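Local coordinates for geranyltranstransferase (Agrobacterium tumefaciens, PDB 2H8O), which probably catalyses the condensation of geranyl diphosphate with isopentenyl diphosphate to give farnesyl diphosphate, as expected of a trans-prenyltransferase, at residues A[38-43]-A[327-332]; A[84-89]-A[135-140]; A[93-98]-A[320-325]; A[251-256]-A[306-311]; A[261-266]-A[286-291]. All coordinates share one frame; numbering follows the deposited sequence.

Contact 1. Residues A[38-43]-A[327-332]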
# COMPACT_ATOMS: atom_id res chain seq x y z
N ASN A 38 21.34 -14.99 -23.77
CA ASN A 38 21.16 -15.58 -22.44
C ASN A 38 20.23 -14.72 -21.57
O ASN A 38 19.26 -15.23 -21.01
CB ASN A 38 22.51 -15.77 -21.75
CG ASN A 38 22.43 -16.66 -20.52
OD1 ASN A 38 21.69 -17.65 -20.50
ND2 ASN A 38 23.22 -16.33 -19.51
N PHE A 39 20.51 -13.42 -21.50
CA PHE A 39 19.66 -12.51 -20.76
C PHE A 39 18.24 -12.43 -21.34
O PHE A 39 17.28 -12.55 -20.59
CB PHE A 39 20.25 -11.10 -20.69
CG PHE A 39 19.27 -10.07 -20.21
CD1 PHE A 39 19.01 -9.93 -18.86
CD2 PHE A 39 18.56 -9.31 -21.11
CE1 PHE A 39 18.09 -9.00 -18.42
CE2 PHE A 39 17.62 -8.39 -20.67
CZ PHE A 39 17.39 -8.24 -19.33
N GLU A 40 18.13 -12.23 -22.65
CA GLU A 40 16.81 -11.99 -23.27
C GLU A 40 15.91 -13.18 -23.05
O GLU A 40 14.72 -13.03 -22.77
CB GLU A 40 16.95 -11.75 -24.78
CG GLU A 40 17.82 -10.54 -25.16
CD GLU A 40 17.02 -9.37 -25.69
OE1 GLU A 40 16.48 -8.61 -24.86
OE2 GLU A 40 16.95 -9.20 -26.93
N THR A 41 16.49 -14.37 -23.18
CA THR A 41 15.77 -15.62 -22.99
C THR A 41 15.32 -15.78 -21.54
O THR A 41 14.16 -16.12 -21.28
CB THR A 41 16.65 -16.82 -23.45
OG1 THR A 41 16.89 -16.73 -24.86
CG2 THR A 41 15.96 -18.16 -23.19
N ARG A 42 16.22 -15.53 -20.59
CA ARG A 42 15.84 -15.61 -19.19
C ARG A 42 14.83 -14.54 -18.82
O ARG A 42 13.95 -14.78 -18.00
CB ARG A 42 17.07 -15.54 -18.28
CG ARG A 42 16.74 -15.69 -16.79
CD ARG A 42 16.05 -17.00 -16.44
NE ARG A 42 16.90 -18.10 -16.85
CZ ARG A 42 17.95 -18.54 -16.17
NH1 ARG A 42 18.26 -18.03 -14.99
NH2 ARG A 42 18.68 -19.53 -16.65
N LEU A 43 14.95 -13.34 -19.40
CA LEU A 43 13.96 -12.27 -19.16
C LEU A 43 12.56 -12.76 -19.55
O LEU A 43 11.60 -12.58 -18.80
CB LEU A 43 14.32 -10.99 -19.93
CG LEU A 43 13.38 -9.80 -19.68
CD1 LEU A 43 13.40 -9.34 -18.22
CD2 LEU A 43 13.73 -8.66 -20.61
N ALA A 327 22.97 -6.18 -16.63
CA ALA A 327 23.59 -4.87 -16.56
C ALA A 327 23.99 -4.40 -17.96
O ALA A 327 23.73 -3.26 -18.35
CB ALA A 327 24.81 -4.88 -15.61
N ARG A 328 24.60 -5.29 -18.74
CA ARG A 328 25.02 -4.95 -20.09
C ARG A 328 23.83 -4.70 -21.02
O ARG A 328 23.86 -3.78 -21.82
CB ARG A 328 25.93 -6.03 -20.66
CG ARG A 328 26.99 -5.49 -21.59
CD ARG A 328 28.11 -6.50 -21.83
NE ARG A 328 27.69 -7.65 -22.62
CZ ARG A 328 27.63 -7.68 -23.95
NH1 ARG A 328 27.92 -6.61 -24.69
NH2 ARG A 328 27.26 -8.80 -24.57
N PHE A 329 22.77 -5.50 -20.90
CA PHE A 329 21.57 -5.30 -21.74
C PHE A 329 20.94 -3.94 -21.49
O PHE A 329 20.64 -3.20 -22.43
CB PHE A 329 20.51 -6.38 -21.48
CG PHE A 329 19.17 -6.10 -22.12
CD1 PHE A 329 18.96 -6.36 -23.47
CD2 PHE A 329 18.12 -5.56 -21.37
CE1 PHE A 329 17.72 -6.09 -24.07
CE2 PHE A 329 16.87 -5.30 -21.95
CZ PHE A 329 16.67 -5.57 -23.30
N ILE A 330 20.71 -3.65 -20.21
CA ILE A 330 20.12 -2.39 -19.78
C ILE A 330 20.93 -1.23 -20.31
O ILE A 330 20.39 -0.32 -20.94
CB ILE A 330 20.06 -2.31 -18.24
CG1 ILE A 330 19.03 -3.29 -17.68
CG2 ILE A 330 19.72 -0.89 -17.77
CD1 ILE A 330 19.14 -3.51 -16.19
N ALA A 331 22.24 -1.29 -20.09
CA ALA A 331 23.12 -0.16 -20.34
C ALA A 331 23.31 0.14 -21.82
O ALA A 331 23.71 1.25 -22.16
CB ALA A 331 24.48 -0.39 -19.69
N GLU A 332 23.05 -0.84 -22.68
CA GLU A 332 23.24 -0.70 -24.12
C GLU A 332 22.01 -1.17 -24.89
O GLU A 332 20.99 -0.47 -24.93
CB GLU A 332 24.49 -1.46 -24.58
CG GLU A 332 24.27 -2.91 -24.99
CD GLU A 332 25.56 -3.70 -25.12
OE1 GLU A 332 25.59 -4.68 -25.90
OE2 GLU A 332 26.56 -3.36 -24.43

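Contact 2. Residues A[84-89]-A[135-140]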
# COMPACT_ATOMS: atom_id res chain seq x y z
N GLY A 84 2.11 -3.77 -18.16
CA GLY A 84 3.25 -3.39 -17.32
C GLY A 84 4.64 -3.47 -17.89
O GLY A 84 5.59 -2.91 -17.30
N GLY A 85 4.78 -4.15 -19.03
CA GLY A 85 6.06 -4.23 -19.73
C GLY A 85 6.77 -5.56 -19.63
O GLY A 85 6.14 -6.60 -19.47
N LYS A 86 8.10 -5.51 -19.70
CA LYS A 86 8.92 -6.69 -19.91
C LYS A 86 9.36 -7.43 -18.63
O LYS A 86 10.08 -8.43 -18.72
CB LYS A 86 10.16 -6.29 -20.73
CG LYS A 86 9.83 -5.73 -22.13
CD LYS A 86 8.77 -6.55 -22.86
CE LYS A 86 8.79 -6.31 -24.37
NZ LYS A 86 9.86 -7.12 -25.05
N ARG A 87 8.90 -6.98 -17.47
CA ARG A 87 9.09 -7.69 -16.21
C ARG A 87 10.56 -7.72 -15.74
O ARG A 87 10.99 -8.66 -15.09
CB ARG A 87 8.52 -9.12 -16.26
CG ARG A 87 7.18 -9.25 -16.96
CD ARG A 87 6.07 -8.39 -16.35
NE ARG A 87 4.83 -8.65 -17.07
CZ ARG A 87 3.69 -7.97 -16.93
NH1 ARG A 87 3.60 -6.96 -16.09
NH2 ARG A 87 2.65 -8.32 -17.68
N LEU A 88 11.28 -6.65 -16.00
CA LEU A 88 12.65 -6.53 -15.49
C LEU A 88 12.73 -6.61 -13.97
O LEU A 88 13.67 -7.19 -13.42
CB LEU A 88 13.28 -5.21 -15.97
CG LEU A 88 14.69 -4.96 -15.47
CD1 LEU A 88 15.64 -6.01 -15.99
CD2 LEU A 88 15.15 -3.55 -15.84
N ARG A 89 11.78 -5.99 -13.27
CA ARG A 89 11.87 -5.96 -11.81
C ARG A 89 11.75 -7.39 -11.19
O ARG A 89 12.61 -7.79 -10.41
CB ARG A 89 10.91 -4.94 -11.22
CG ARG A 89 11.37 -3.53 -11.59
CD ARG A 89 10.32 -2.46 -11.40
NE ARG A 89 10.73 -1.19 -12.00
CZ ARG A 89 10.70 -0.93 -13.30
NH1 ARG A 89 10.28 -1.84 -14.18
NH2 ARG A 89 11.10 0.26 -13.74
N LEU A 135 -2.68 5.88 -24.14
CA LEU A 135 -2.12 4.60 -24.56
C LEU A 135 -0.93 4.18 -23.71
O LEU A 135 -0.17 5.01 -23.22
CB LEU A 135 -1.68 4.68 -26.03
CG LEU A 135 -2.82 4.86 -27.02
CD1 LEU A 135 -2.27 5.02 -28.44
CD2 LEU A 135 -3.76 3.68 -26.96
N ARG A 136 -0.80 2.87 -23.53
CA ARG A 136 0.39 2.28 -22.95
C ARG A 136 0.67 0.98 -23.68
O ARG A 136 -0.20 0.10 -23.73
CB ARG A 136 0.21 2.03 -21.44
CG ARG A 136 1.39 1.30 -20.80
CD ARG A 136 1.31 1.33 -19.28
NE ARG A 136 1.60 2.66 -18.76
CZ ARG A 136 2.82 3.18 -18.69
NH1 ARG A 136 3.88 2.49 -19.09
NH2 ARG A 136 3.00 4.41 -18.22
N ARG A 137 1.87 0.88 -24.24
CA ARG A 137 2.29 -0.26 -25.04
C ARG A 137 1.23 -0.66 -26.06
O ARG A 137 0.86 -1.82 -26.17
CB ARG A 137 2.65 -1.45 -24.13
CG ARG A 137 3.77 -1.12 -23.16
CD ARG A 137 4.44 -2.36 -22.62
NE ARG A 137 5.88 -2.18 -22.51
CZ ARG A 137 6.77 -2.45 -23.48
NH1 ARG A 137 6.39 -2.96 -24.66
NH2 ARG A 137 8.06 -2.23 -23.26
N GLY A 138 0.74 0.34 -26.80
CA GLY A 138 -0.24 0.10 -27.85
C GLY A 138 -1.68 -0.19 -27.41
O GLY A 138 -2.55 -0.31 -28.27
N GLN A 139 -1.93 -0.29 -26.10
CA GLN A 139 -3.26 -0.59 -25.57
C GLN A 139 -3.83 0.62 -24.82
O GLN A 139 -3.08 1.46 -24.32
CB GLN A 139 -3.18 -1.76 -24.59
CG GLN A 139 -2.83 -3.12 -25.23
CD GLN A 139 -4.02 -4.08 -25.34
OE1 GLN A 139 -5.10 -3.85 -24.78
NE2 GLN A 139 -3.82 -5.17 -26.08
N PRO A 140 -5.16 0.69 -24.69
CA PRO A 140 -5.73 1.77 -23.90
C PRO A 140 -5.24 1.69 -22.46
O PRO A 140 -5.02 0.60 -21.93
CB PRO A 140 -7.24 1.51 -23.96
CG PRO A 140 -7.36 0.08 -24.35
CD PRO A 140 -6.19 -0.23 -25.19
O HOH W 1 9.29 -2.99 -20.26

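Contact 3. Residues A[93-98]-A[320-325]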
# COMPACT_ATOMS: atom_id res chain seq x y z
N VAL A 93 14.63 -9.74 -9.03
CA VAL A 93 14.35 -10.45 -7.78
C VAL A 93 14.70 -11.95 -7.91
O VAL A 93 15.48 -12.53 -7.11
CB VAL A 93 12.91 -10.28 -7.33
CG1 VAL A 93 12.67 -11.12 -6.06
CG2 VAL A 93 12.58 -8.79 -7.09
N ILE A 94 14.13 -12.57 -8.93
CA ILE A 94 14.34 -14.00 -9.19
C ILE A 94 15.83 -14.31 -9.32
O ILE A 94 16.33 -15.29 -8.75
CB ILE A 94 13.58 -14.41 -10.47
CG1 ILE A 94 12.05 -14.37 -10.23
CG2 ILE A 94 14.02 -15.81 -10.94
CD1 ILE A 94 11.22 -14.36 -11.48
N GLU A 95 16.54 -13.49 -10.08
CA GLU A 95 17.96 -13.79 -10.36
C GLU A 95 18.89 -13.44 -9.19
O GLU A 95 19.91 -14.09 -8.99
CB GLU A 95 18.39 -13.18 -11.69
CG GLU A 95 17.65 -13.80 -12.90
CD GLU A 95 17.85 -15.34 -13.02
OE1 GLU A 95 18.93 -15.85 -12.65
OE2 GLU A 95 16.93 -16.06 -13.52
N SER A 96 18.52 -12.43 -8.40
CA SER A 96 19.26 -12.14 -7.16
C SER A 96 19.09 -13.30 -6.19
O SER A 96 20.07 -13.77 -5.59
CB SER A 96 18.76 -10.84 -6.52
OG SER A 96 19.48 -10.57 -5.33
N VAL A 97 17.86 -13.79 -6.06
CA VAL A 97 17.60 -14.94 -5.22
C VAL A 97 18.42 -16.15 -5.70
O VAL A 97 19.05 -16.84 -4.89
CB VAL A 97 16.10 -15.28 -5.17
CG1 VAL A 97 15.88 -16.59 -4.42
CG2 VAL A 97 15.30 -14.14 -4.48
N ALA A 98 18.44 -16.42 -7.02
CA ALA A 98 19.19 -17.55 -7.57
C ALA A 98 20.69 -17.42 -7.32
O ALA A 98 21.36 -18.40 -6.95
CB ALA A 98 18.93 -17.70 -9.04
N ALA A 320 27.26 -15.38 -11.53
CA ALA A 320 26.80 -13.99 -11.70
C ALA A 320 26.59 -13.60 -13.18
O ALA A 320 26.20 -12.48 -13.48
CB ALA A 320 27.79 -13.01 -11.02
N ALA A 321 26.81 -14.52 -14.11
CA ALA A 321 26.75 -14.20 -15.54
C ALA A 321 25.42 -13.60 -15.99
O ALA A 321 25.40 -12.66 -16.79
CB ALA A 321 27.03 -15.46 -16.38
N ILE A 322 24.32 -14.15 -15.48
CA ILE A 322 22.98 -13.68 -15.86
C ILE A 322 22.73 -12.25 -15.41
O ILE A 322 22.23 -11.42 -16.17
CB ILE A 322 21.89 -14.61 -15.30
CG1 ILE A 322 21.91 -15.92 -16.10
CG2 ILE A 322 20.52 -13.96 -15.37
CD1 ILE A 322 21.05 -16.98 -15.54
N LEU A 323 23.07 -11.94 -14.16
CA LEU A 323 22.90 -10.57 -13.66
C LEU A 323 23.86 -9.60 -14.33
O LEU A 323 23.50 -8.45 -14.58
CB LEU A 323 23.06 -10.51 -12.15
CG LEU A 323 21.82 -10.97 -11.40
CD1 LEU A 323 22.14 -11.15 -9.91
CD2 LEU A 323 20.62 -10.01 -11.61
N ILE A 324 25.08 -10.04 -14.60
CA ILE A 324 26.04 -9.19 -15.32
C ILE A 324 25.52 -8.91 -16.74
O ILE A 324 25.62 -7.77 -17.22
CB ILE A 324 27.44 -9.80 -15.30
CG1 ILE A 324 28.00 -9.68 -13.88
CG2 ILE A 324 28.38 -9.11 -16.32
CD1 ILE A 324 29.29 -10.40 -13.68
N ALA A 325 24.92 -9.91 -17.38
CA ALA A 325 24.31 -9.75 -18.71
C ALA A 325 23.16 -8.74 -18.67
O ALA A 325 22.96 -7.98 -19.61
CB ALA A 325 23.84 -11.07 -19.26

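Contact 4. Residues A[251-256]-A[306-311]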
# COMPACT_ATOMS: atom_id res chain seq x y z
N GLY A 251 22.12 -3.08 -7.32
CA GLY A 251 20.82 -2.57 -7.72
C GLY A 251 20.84 -1.08 -8.01
O GLY A 251 20.23 -0.60 -8.95
N GLU A 252 21.59 -0.34 -7.19
CA GLU A 252 21.81 1.10 -7.46
C GLU A 252 22.49 1.32 -8.82
O GLU A 252 22.07 2.17 -9.59
CB GLU A 252 22.56 1.76 -6.29
CG GLU A 252 21.72 1.79 -5.01
CD GLU A 252 22.38 2.44 -3.82
OE1 GLU A 252 23.62 2.57 -3.81
OE2 GLU A 252 21.64 2.85 -2.88
N LYS A 253 23.52 0.53 -9.16
CA LYS A 253 24.17 0.68 -10.48
C LYS A 253 23.22 0.32 -11.64
O LYS A 253 23.19 0.99 -12.68
CB LYS A 253 25.46 -0.15 -10.55
CG LYS A 253 26.53 0.24 -9.52
CD LYS A 253 27.07 1.67 -9.77
CE LYS A 253 27.91 2.21 -8.62
NZ LYS A 253 28.01 3.72 -8.69
N ILE A 254 22.41 -0.72 -11.47
CA ILE A 254 21.39 -1.08 -12.47
C ILE A 254 20.45 0.11 -12.70
O ILE A 254 20.17 0.47 -13.83
CB ILE A 254 20.53 -2.30 -12.02
CG1 ILE A 254 21.34 -3.59 -12.06
CG2 ILE A 254 19.27 -2.44 -12.92
CD1 ILE A 254 21.60 -4.14 -13.47
N GLY A 255 19.99 0.74 -11.63
CA GLY A 255 19.03 1.83 -11.74
C GLY A 255 19.64 3.06 -12.39
O GLY A 255 19.00 3.70 -13.19
N LEU A 256 20.88 3.38 -12.01
CA LEU A 256 21.62 4.48 -12.63
C LEU A 256 21.74 4.22 -14.15
O LEU A 256 21.51 5.13 -14.96
CB LEU A 256 23.00 4.64 -11.98
CG LEU A 256 23.02 5.13 -10.51
CD1 LEU A 256 24.41 4.96 -9.84
CD2 LEU A 256 22.58 6.57 -10.47
N VAL A 306 28.33 -0.17 -15.88
CA VAL A 306 28.30 -1.59 -16.20
C VAL A 306 29.55 -2.28 -15.66
O VAL A 306 29.47 -3.37 -15.12
CB VAL A 306 28.20 -1.87 -17.73
CG1 VAL A 306 28.39 -3.34 -18.00
CG2 VAL A 306 26.86 -1.40 -18.26
N ALA A 307 30.70 -1.63 -15.82
CA ALA A 307 31.94 -2.16 -15.29
C ALA A 307 31.89 -2.27 -13.76
O ALA A 307 32.29 -3.29 -13.20
CB ALA A 307 33.11 -1.26 -15.71
N GLU A 308 31.39 -1.24 -13.10
CA GLU A 308 31.25 -1.25 -11.64
C GLU A 308 30.29 -2.32 -11.17
O GLU A 308 30.55 -3.01 -10.18
CB GLU A 308 30.78 0.11 -11.14
CG GLU A 308 31.83 1.20 -11.29
CD GLU A 308 31.30 2.57 -11.04
OE1 GLU A 308 30.07 2.72 -10.83
OE2 GLU A 308 32.11 3.52 -11.02
N ALA A 309 29.17 -2.45 -11.88
CA ALA A 309 28.17 -3.48 -11.58
C ALA A 309 28.78 -4.87 -11.66
O ALA A 309 28.60 -5.72 -10.78
CB ALA A 309 26.97 -3.35 -12.55
N SER A 310 29.53 -5.11 -12.73
CA SER A 310 30.20 -6.39 -12.94
C SER A 310 31.24 -6.70 -11.87
O SER A 310 31.36 -7.85 -11.41
CB SER A 310 30.85 -6.40 -14.32
OG SER A 310 29.87 -6.16 -15.31
N GLU A 311 32.00 -5.69 -11.46
CA GLU A 311 33.00 -5.88 -10.44
C GLU A 311 32.36 -6.26 -9.09
O GLU A 311 32.92 -7.05 -8.33
CB GLU A 311 33.87 -4.62 -10.31
CG GLU A 311 35.17 -4.82 -9.61
CD GLU A 311 36.13 -3.62 -9.74
OE1 GLU A 311 37.08 -3.51 -8.93
OE2 GLU A 311 35.93 -2.76 -10.65

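Contact 5. Residues A[261-266]-A[286-291]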
# COMPACT_ATOMS: atom_id res chain seq x y z
N ALA A 261 20.42 5.10 -19.90
CA ALA A 261 20.15 4.44 -21.18
C ALA A 261 18.83 4.94 -21.76
O ALA A 261 18.74 5.20 -22.96
CB ALA A 261 20.12 2.90 -21.03
N ASP A 262 17.83 5.09 -20.89
CA ASP A 262 16.50 5.52 -21.32
C ASP A 262 16.54 6.96 -21.83
O ASP A 262 15.96 7.26 -22.88
CB ASP A 262 15.48 5.39 -20.19
CG ASP A 262 14.06 5.26 -20.71
OD1 ASP A 262 13.79 4.28 -21.43
OD2 ASP A 262 13.22 6.14 -20.41
N ASP A 263 17.22 7.84 -21.09
CA ASP A 263 17.32 9.23 -21.49
C ASP A 263 18.15 9.39 -22.76
O ASP A 263 17.87 10.25 -23.58
CB ASP A 263 17.88 10.10 -20.35
CG ASP A 263 16.91 10.23 -19.18
OD1 ASP A 263 15.67 10.14 -19.40
OD2 ASP A 263 17.37 10.42 -18.04
N LEU A 264 19.17 8.54 -22.94
CA LEU A 264 19.94 8.50 -24.19
C LEU A 264 19.08 8.05 -25.38
O LEU A 264 19.13 8.67 -26.44
CB LEU A 264 21.14 7.55 -24.08
CG LEU A 264 22.49 8.07 -23.59
CD1 LEU A 264 22.95 9.31 -24.40
CD2 LEU A 264 22.45 8.39 -22.13
N LEU A 265 18.33 6.97 -25.20
CA LEU A 265 17.42 6.47 -26.23
C LEU A 265 16.51 7.58 -26.73
O LEU A 265 16.42 7.83 -27.93
CB LEU A 265 16.53 5.32 -25.71
CG LEU A 265 17.09 3.90 -25.70
CD1 LEU A 265 16.02 2.93 -25.17
CD2 LEU A 265 17.55 3.48 -27.09
N ASP A 266 15.83 8.24 -25.79
CA ASP A 266 14.94 9.34 -26.13
C ASP A 266 15.69 10.45 -26.88
O ASP A 266 15.19 10.99 -27.86
CB ASP A 266 14.27 9.91 -24.86
CG ASP A 266 13.24 8.95 -24.26
OD1 ASP A 266 12.89 7.94 -24.91
OD2 ASP A 266 12.78 9.22 -23.13
N LYS A 286 13.03 17.70 -19.38
CA LYS A 286 14.26 18.18 -20.02
C LYS A 286 15.42 18.18 -19.02
O LYS A 286 16.59 18.21 -19.41
CB LYS A 286 14.06 19.59 -20.60
CG LYS A 286 15.23 20.09 -21.45
CD LYS A 286 15.71 19.04 -22.45
CE LYS A 286 16.53 19.65 -23.58
NZ LYS A 286 16.99 18.63 -24.57
N GLY A 287 15.07 18.17 -17.74
CA GLY A 287 16.01 17.97 -16.65
C GLY A 287 16.51 16.54 -16.65
O GLY A 287 16.00 15.68 -15.93
N THR A 288 17.51 16.30 -17.48
CA THR A 288 18.10 14.99 -17.67
C THR A 288 19.60 15.18 -17.54
O THR A 288 20.12 16.25 -17.86
CB THR A 288 17.73 14.47 -19.08
OG1 THR A 288 16.52 13.72 -19.02
CG2 THR A 288 18.80 13.64 -19.65
N LEU A 289 20.31 14.17 -17.04
CA LEU A 289 21.77 14.26 -16.99
C LEU A 289 22.37 14.29 -18.40
O LEU A 289 23.40 14.91 -18.62
CB LEU A 289 22.38 13.13 -16.17
CG LEU A 289 22.05 13.12 -14.67
CD1 LEU A 289 22.90 12.05 -13.98
CD2 LEU A 289 22.27 14.48 -14.02
N VAL A 290 21.73 13.60 -19.34
CA VAL A 290 22.12 13.68 -20.75
C VAL A 290 22.05 15.13 -21.24
O VAL A 290 22.97 15.60 -21.92
CB VAL A 290 21.21 12.79 -21.63
CG1 VAL A 290 21.56 12.96 -23.10
CG2 VAL A 290 21.32 11.34 -21.20
N ALA A 291 20.98 15.83 -20.88
CA ALA A 291 20.80 17.23 -21.27
C ALA A 291 21.86 18.13 -20.64
O ALA A 291 22.42 19.01 -21.31
CB ALA A 291 19.41 17.72 -20.88
O HOH W 2 19.59 11.42 -17.23

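Contact 1. Residues A[38-43]-A[327-332]
Phe39 and Phe329 meet ring to ring. Their planes are 31° apart and their ring centroids 4.5 Å apart, an oblique pairing that is neither a stack nor edge-to-face. The CB of Phe329 sits over a face of the Phe39 ring, 3.9 Å from its centroid, as a CH-pi contact. The shortest carbon approach between the rings is closer than carbons can sit and is doubtful. Glu40 supplies the second touch. Its chain bends at chi2 (-108°), which carries OE1 to 2.9 Å from Phe329 CE1, obliquely to the ring. Phe329 has CG anti to the backbone N (chi1 170°), which brings its ring against that of Phe39, and the CB atoms of both phenylalanines point at the opposite helix. The contact brings the first modelled helix, 34-57, against the last, 321-331, in an all-helical fold of the polyprenyl synthetase family. Behind the ring pair, Leu43 CB lies 4.1 Å above the Phe39 plane near its rim. Phe91 of helix 88-99 meets Phe39 edge-to-face, and Ala325 and Ala326 pack on it. Further out, Ala327 and Ile330 turn to Ile254 of helix 241-267.

Contact 2. Residues A[84-89]-A[135-140]
Arg137 buries most here, 68 Å², and its partners are Lys86 with 28 Å² and Gly85 with 26 Å². The arginine reaches across from a tight turn. Its CG stands beside the backbone N, anti to the carbonyl carbon (chi1 -59°), and a bend at chi3 brings the end of the chain to the 84-89 loop. There NE lies 3.5 Å from Gly85 CA, and CD lies 3.8 Å from the same atom. The guanidinium comes to Gly85 and Lys86 obliquely. The Lys86 and Arg137 side chains cross at about a right angle, with Lys86 CG 4.1 Å from Arg137 NH2. Gly85 has a positive phi of 106°, a backbone shape that suits glycine. A water links the two sides. It accepts from Lys86 N at 2.8 Å and, weakly, from Arg137 NH2 at 3.3 Å. Residues 84-89 read Gly-Gly-Lys-Arg-Leu-Arg, a conserved basic motif of trans-prenyltransferases, and Arg136-Arg137-Gly138 follows the first aspartate-rich motif. In relatives, basic residues of both elements bind substrate diphosphates, so Lys86 and Arg137 probably line a site for such an anion here. Strands 135-136 and 139-140 form a tight beta hairpin. Arg136 to Gln139 make its type I' turn, and these two residues are a hydrogen-bonded pair, with Gln139 N to Arg136 O at 3.0 Å and Arg136 N to Gln139 O at 2.8 Å. Arg136 itself turns to a salt bridge with Asp126. On the other side, Arg87 is held by salt bridges to Glu51 and Glu115, and Gly84 O accepts from His118.

Contact 3. Residues A[93-98]-A[320-325]
Glu95 sets its CG anti to the carbonyl carbon (chi1 -65°) and then folds at chi2 (-58°), which lays the carboxylate end against Ile322. The isoleucine answers with CG2, its branch anti to the backbone N and on the side facing helix 88-99. Glu95 OE1 lies 3.7 Å from Ile322 CG2 and 3.8 Å from Ile322 CD1, so one carboxylate oxygen rests on two methyl groups. The two side chains cross at about a right angle. The other oxygen, OE2, has polar partners: a salt bridge from Arg42 NH1 and a hydrogen bond from Asn46 ND2, both on helix 34-57. These bonds would fix the rotation of the carboxylate in a buried setting and supply the polar partners that the apolar side of the contact does not offer. Here helices 88-99 and 321-331 pack as neighbours in the all-helical fold of the family. Their short segments approach to 9.9 Å between axes and run broadly antiparallel, at 146°. Leu323 packs beside the glutamate. Its CB does not point straight at helix 88-99, but its methyl groups reach it. Leu323 CD2 lies 3.9 Å from Glu95 CB. The other methyl, CD1, comes over the backbone, 3.8 Å from Glu95 O. Leu92 and Leu99, about a turn either way from Glu95 on helix 88-99, also touch Leu323. Phe91 covers Ile322, and Val93 and Val97 turn to Ile236 of helix 211-237.

Contact 4. Residues A[251-256]-A[306-311]
Helix 241-267, the long helix that carries the second aspartate-rich motif near its C-terminal end, packs here on helix 295-312 through Lys253, Glu308 and Ala309. The helices come close at this point, with the CA atoms of Lys253 and Ala309 5.9 Å apart. Alanine leaves room for this. Its CB faces Lys253 CB at 4.1 Å, and beyond that the lysine bends aside. With CG anti to the carbonyl carbon, a bend at chi2 (-65°) swings the Lys253 chain past Ala309 to Glu308. The glutamate is extended beyond CG and presents OE1. A salt bridge joins Lys253 NZ to Glu308 OE1 at 3.1 Å, and the hydrogen bond within it is weak. The same oxygen lies equally near Lys253 CE, at 3.1 Å, so it is set against the end of the chain and not beyond the ammonium group. Both charged residues are partly exposed, whereas Ala309 is buried. The ion pair lies beside the CB-to-CB contact, on its more exposed side. Farther along helix 295-312, Ser310 OG bonds back to Val306 O at 2.8 Å, with the donor tilted 31° from the carbonyl plane. Ser310 N reaches the same oxygen from the opposite face, so two bonds grip it. Ile254 and Val306 both turn to helix 321-331, touching Ala327 and Ala331 respectively. Helices 241-267 and 295-312 thus pack side by side, with helix 321-331 against both, in the alpha-helical isoprenoid synthase fold.

Contact 5. Residues A[261-266]-A[286-291]
Leu264 and Val290 form the tight half of this contact, and Asp263 and Thr288 the looser one. Leu264 CD2 and Val290 CG2 are 3.3 Å apart, closer than usual for methyl groups. Val290 holds CG1 anti to the backbone N (chi1 176°), which turns CG2 across to the other helix. That methyl also lies 3.8 Å from Asp263 CB. Leu264 and Val290 are both buried, and Ala298 of helix 295-312 touches each of them. On the partly exposed side, Asp263 and Thr288 face each other without a direct bond. Thr288 OG1 is 3.5 Å from Asp263 OD2, and Thr288 CG2 rests 3.7 Å from Asp263 CB. Residues 262-266 read Asp-Asp-Leu-Leu-Asp, the second aspartate-rich motif of prenyl synthases. In relatives its aspartates help bind magnesium and the allylic diphosphate, and a similar role is likely here. A water does the polar work across the contact. It donates to Asp263 OD2 at 2.6 Å and accepts from Leu289 N at 2.8 Å. It thereby takes up an N-H in the first turn of helix 289-293, where the Thr288 side chain, at the N-cap position, makes no capping bond. Asp263 OD2 has a second partner in Gln259 NE2, one turn back on its own helix. Residues 269-285, between the two segments, are not modelled.

Overall arrangement
Contacts 1, 3 and 4 form one helical cluster around helix 321-331. Contact 1 lies about 10 Å from contact 3 and about 13 Å from contact 4, centre to centre. The Arg42-Glu95 salt bridge ties contact 1 to contact 3. Ile324 CG2 on Ser310 OG, at 3.5 Å, joins contact 3 to contact 4. Contact 2 carries the basic motif and contact 5 the second aspartate-rich motif. Their centres are about 20 Å apart, with nearest atoms about 9 Å apart, and they probably flank the diphosphate-binding end of the active site. Contact 1 touches both: Leu43 meets Lys86, and Ile330 meets Ala261. Helix 241-267 links contacts 4 and 5, about 18 Å between centres.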